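Local atomic coordinates of GTPase activator-like protein (Chaetomium thermophilum, PDB entry 5HIU), a protein that probably serves as a GTPase-activating protein, being the fungal TSC2, of which this chain is an all-helical N-terminal part. Residues Y137-F140 with P141-L145; K196-F199 with K200-T203. All blocks are in the same frame, centred on the assembly; numbering follows the deposited sequence.

Both contacts are local, each within one continuous stretch of chain. Contact 1 lies at the start of helix 139-163 and is partly buried. Contact 2 lies at the surface, where helix 179-198 ends and the chain turns towards helix 204-219. The chemistry follows the place. Contact 1 has i to i+4 backbone bonds and a threonine hydroxyl bond, with apolar side chains turned to neighbouring helices. Contact 2 has i to i+3 bonds, one short and one weak, and aromatic packing. The two meet directly, their centres about 11 Å apart. F140 CE2 lies 3.2 Å from N198 O and 3.8 Å from A202 CB, so one phenylalanine packs against the turn of contact 2.

Contact 1: Y137-F140 with P141-L145; sequences YEMF and PLLTL
The carbonyl oxygen of F140 is gripped twice by T144. The backbone N of T144 lies 3.0 Å from F140 O, and its OG1 lies 3.1 Å from F140 O. The two donors reach the oxygen from opposite faces of the carbonyl plane. The hydroxyl can do this because OG1 stands beside its own backbone N (chi1 -63°), facing back down the helix. The other backbone bonds follow the same i to i+4 pattern. L143 N donates to M139 O at 3.0 Å, in the carbonyl plane. L142 N reaches E138 O over a longer 3.3 Å, with an N-H...O angle of 145°. P141 has no N-H to give, as suits a proline in the first turn of a helix. Its CD takes the place of the amide hydrogen. The apolar contacts lie along one side of the turn. M139 bends at chi2 (57°), and its methyl CE meets L143 CD2 at 4.1 Å. The other methyl of L143, CD1, approaches the F140 ring obliquely, 4.3 Å from CD1 of F140. Around this helix start, M139, F140 and L143 touch V194 of helix 179-198. L142 packs on F103 of helix 96-107 and, with M139, on L122 of helix 115-126. P141 and T144 touch V206 of helix 204-219.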
loop_
_atom_site.group_PDB
_atom_site.type_symbol
_atom_site.label_atom_id
_atom_site.label_comp_id
_atom_site.label_asym_id
_atom_site.label_seq_id
_atom_site.Cartn_x
_atom_site.Cartn_y
_atom_site.Cartn_z
ATOM N N TYR A 137 13.721 19.762 -1.819
ATOM C CA TYR A 137 13.169 19.478 -3.120
ATOM C C TYR A 137 13.813 18.306 -3.816
ATOM O O TYR A 137 13.322 17.885 -4.854
ATOM C CB TYR A 137 13.199 20.755 -3.972
ATOM C CG TYR A 137 12.059 21.645 -3.544
ATOM C CD1 TYR A 137 10.751 21.289 -3.848
ATOM C CD2 TYR A 137 12.271 22.776 -2.759
ATOM C CE1 TYR A 137 9.681 22.046 -3.424
ATOM C CE2 TYR A 137 11.203 23.543 -2.329
ATOM C CZ TYR A 137 9.902 23.167 -2.667
ATOM O OH TYR A 137 8.794 23.893 -2.278
ATOM N N GLU A 138 14.876 17.758 -3.232
ATOM C CA GLU A 138 15.559 16.586 -3.802
ATOM C C GLU A 138 15.156 15.247 -3.180
ATOM O O GLU A 138 15.380 14.191 -3.767
ATOM C CB GLU A 138 17.091 16.739 -3.672
ATOM C CG GLU A 138 17.700 17.872 -4.487
ATOM C CD GLU A 138 18.046 19.090 -3.652
ATOM O OE1 GLU A 138 17.121 19.646 -3.025
ATOM O OE2 GLU A 138 19.244 19.502 -3.641
ATOM N N MET A 139 14.580 15.307 -1.988
ATOM C CA MET A 139 14.328 14.149 -1.173
ATOM C C MET A 139 13.414 13.123 -1.796
ATOM O O MET A 139 13.772 11.960 -1.831
ATOM C CB MET A 139 13.713 14.589 0.145
ATOM C CG MET A 139 13.660 13.500 1.198
ATOM S SD MET A 139 15.282 12.805 1.545
ATOM C CE MET A 139 14.812 11.663 2.836
ATOM N N PHE A 140 12.236 13.537 -2.252
ATOM C CA PHE A 140 11.201 12.590 -2.735
ATOM C C PHE A 140 11.542 11.880 -4.043
ATOM O O PHE A 140 11.315 10.665 -4.175
ATOM C CB PHE A 140 9.825 13.267 -2.846
ATOM C CG PHE A 140 9.107 13.356 -1.538
ATOM C CD1 PHE A 140 8.398 12.272 -1.049
ATOM C CD2 PHE A 140 9.178 14.495 -0.772
ATOM C CE1 PHE A 140 7.758 12.339 0.179
ATOM C CE2 PHE A 140 8.542 14.566 0.455
ATOM C CZ PHE A 140 7.829 13.486 0.934
ATOM N N PRO A 141 12.078 12.627 -5.016
ATOM C CA PRO A 141 12.592 11.978 -6.206
ATOM C C PRO A 141 13.685 10.972 -5.912
ATOM O O PRO A 141 13.804 9.972 -6.623
ATOM C CB PRO A 141 13.160 13.142 -7.015
ATOM C CG PRO A 141 12.285 14.293 -6.649
ATOM C CD PRO A 141 11.999 14.093 -5.185
ATOM N N LEU A 142 14.490 11.246 -4.885
ATOM C CA LEU A 142 15.536 10.332 -4.506
ATOM C C LEU A 142 14.931 9.056 -3.937
ATOM O O LEU A 142 15.342 7.951 -4.332
ATOM C CB LEU A 142 16.477 10.955 -3.494
ATOM C CG LEU A 142 17.482 9.906 -3.005
ATOM C CD1 LEU A 142 18.612 9.779 -4.001
ATOM C CD2 LEU A 142 17.992 10.212 -1.602
ATOM N N LEU A 143 13.967 9.196 -3.022
ATOM C CA LEU A 143 13.309 8.015 -2.428
ATOM C C LEU A 143 12.679 7.144 -3.497
ATOM O O LEU A 143 12.780 5.916 -3.468
ATOM C CB LEU A 143 12.218 8.408 -1.441
ATOM C CG LEU A 143 12.681 9.186 -0.214
ATOM C CD1 LEU A 143 11.467 9.663 0.556
ATOM C CD2 LEU A 143 13.614 8.388 0.679
ATOM N N THR A 144 12.011 7.786 -4.439
ATOM C CA THR A 144 11.368 7.059 -5.509
ATOM C C THR A 144 12.395 6.298 -6.315
ATOM O O THR A 144 12.162 5.174 -6.731
ATOM C CB THR A 144 10.589 8.020 -6.408
ATOM O OG1 THR A 144 9.551 8.635 -5.625
ATOM C CG2 THR A 144 9.993 7.281 -7.622
ATOM N N LEU A 145 13.539 6.912 -6.535
ATOM C CA LEU A 145 14.604 6.259 -7.276
ATOM C C LEU A 145 15.051 5.012 -6.511
ATOM O O LEU A 145 15.027 3.892 -7.013
ATOM C CB LEU A 145 15.748 7.242 -7.451
ATOM C CG LEU A 145 16.986 6.804 -8.224
ATOM C CD1 LEU A 145 16.637 5.905 -9.404
ATOM C CD2 LEU A 145 17.740 8.061 -8.662
#

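Contact 2: K196-F199 with K200-T203; sequences KFNF and KFAT
K200 runs its side chain over the ring of F201, with CG 3.5 Å above the ring plane, and F201 in turn sets its edge against N198. OD1 of N198 sits near the ring plane, 3.4 Å from F201 CE2, and the amide and ring planes are 45° apart. The amide nitrogen of N198 is held by the backbone O of G129. F201 N makes a weak bond to N198 O at 3.4 Å. A202 N makes the shorter bond of the turn, 2.8 Å to F199 O, though the donor stands 57° out of the carbonyl plane, off the lone pairs. The methyl of A202 also lies over one face of the F199 ring, towards the CD1-CE1 side, in a CH-pi contact with CB 4.2 Å from the ring centroid. That ring is placed there by chi1 of -179°, which sets CG beside the carbonyl carbon. T203 is the N-cap of the next helix, and its OG1 makes a weak bond to V206 N. A 3-10 turn at F199-F201 and a short loop join helix 179-198 to helix 204-219, a connection consistent with an alpha-solenoid.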
loop_
_atom_site.group_PDB
_atom_site.type_symbol
_atom_site.label_atom_id
_atom_site.label_comp_id
_atom_site.label_asym_id
_atom_site.label_seq_id
_atom_site.Cartn_x
_atom_site.Cartn_y
_atom_site.Cartn_z
ATOM N N LYS A 196 5.063 11.560 6.387
ATOM C CA LYS A 196 4.458 12.028 7.621
ATOM C C LYS A 196 4.923 13.430 7.951
ATOM O O LYS A 196 4.098 14.323 8.153
ATOM C CB LYS A 196 4.782 11.076 8.772
ATOM C CG LYS A 196 4.269 11.566 10.105
ATOM C CD LYS A 196 4.091 10.478 11.138
ATOM C CE LYS A 196 3.931 11.103 12.526
ATOM N NZ LYS A 196 3.541 10.148 13.611
ATOM N N PHE A 197 6.240 13.619 7.976
ATOM C CA PHE A 197 6.840 14.882 8.430
ATOM C C PHE A 197 7.070 15.956 7.372
ATOM O O PHE A 197 7.264 17.093 7.733
ATOM C CB PHE A 197 8.160 14.612 9.140
ATOM C CG PHE A 197 8.004 13.826 10.401
ATOM C CD1 PHE A 197 7.390 14.386 11.506
ATOM C CD2 PHE A 197 8.454 12.506 10.482
ATOM C CE1 PHE A 197 7.234 13.660 12.675
ATOM C CE2 PHE A 197 8.306 11.769 11.653
ATOM C CZ PHE A 197 7.695 12.353 12.750
ATOM N N ASN A 198 7.028 15.626 6.087
ATOM C CA ASN A 198 7.513 16.566 5.068
ATOM C C ASN A 198 6.845 16.396 3.721
ATOM O O ASN A 198 7.476 16.587 2.678
ATOM C CB ASN A 198 9.034 16.374 4.875
ATOM C CG ASN A 198 9.843 16.999 5.972
ATOM O OD1 ASN A 198 9.712 18.172 6.223
ATOM N ND2 ASN A 198 10.679 16.228 6.619
ATOM N N PHE A 199 5.569 16.046 3.736
ATOM C CA PHE A 199 4.814 15.901 2.500
ATOM C C PHE A 199 4.630 17.211 1.723
ATOM O O PHE A 199 4.500 17.189 0.500
ATOM C CB PHE A 199 3.435 15.270 2.739
ATOM C CG PHE A 199 2.668 15.101 1.476
ATOM C CD1 PHE A 199 2.944 14.038 0.627
ATOM C CD2 PHE A 199 1.758 16.041 1.086
ATOM C CE1 PHE A 199 2.273 13.900 -0.574
ATOM C CE2 PHE A 199 1.083 15.908 -0.110
ATOM C CZ PHE A 199 1.340 14.837 -0.945
ATOM N N LYS A 200 4.604 18.350 2.406
ATOM C CA LYS A 200 4.477 19.633 1.701
ATOM C C LYS A 200 5.528 19.835 0.612
ATOM O O LYS A 200 5.250 20.480 -0.384
ATOM C CB LYS A 200 4.535 20.804 2.677
ATOM C CG LYS A 200 5.890 21.012 3.329
ATOM C CD LYS A 200 5.829 22.116 4.370
ATOM C CE LYS A 200 5.795 23.484 3.726
ATOM N NZ LYS A 200 5.671 24.516 4.780
ATOM N N PHE A 201 6.727 19.273 0.797
ATOM C CA PHE A 201 7.801 19.386 -0.207
ATOM C C PHE A 201 7.726 18.337 -1.311
ATOM O O PHE A 201 8.617 18.250 -2.183
ATOM C CB PHE A 201 9.151 19.312 0.471
ATOM C CG PHE A 201 9.289 20.271 1.598
ATOM C CD1 PHE A 201 9.405 21.624 1.347
ATOM C CD2 PHE A 201 9.275 19.824 2.915
ATOM C CE1 PHE A 201 9.530 22.507 2.383
ATOM C CE2 PHE A 201 9.401 20.718 3.961
ATOM C CZ PHE A 201 9.527 22.068 3.690
ATOM N N ALA A 202 6.667 17.541 -1.263
ATOM C CA ALA A 202 6.371 16.613 -2.319
ATOM C C ALA A 202 5.514 17.329 -3.325
ATOM O O ALA A 202 4.396 17.745 -3.020
ATOM C CB ALA A 202 5.639 15.410 -1.779
ATOM N N THR A 203 6.039 17.462 -4.532
ATOM C CA THR A 203 5.261 18.001 -5.624
ATOM C C THR A 203 4.277 16.929 -6.059
ATOM O O THR A 203 4.491 15.744 -5.818
ATOM C CB THR A 203 6.137 18.353 -6.840
ATOM O OG1 THR A 203 6.577 17.140 -7.453
ATOM C CG2 THR A 203 7.349 19.212 -6.446
#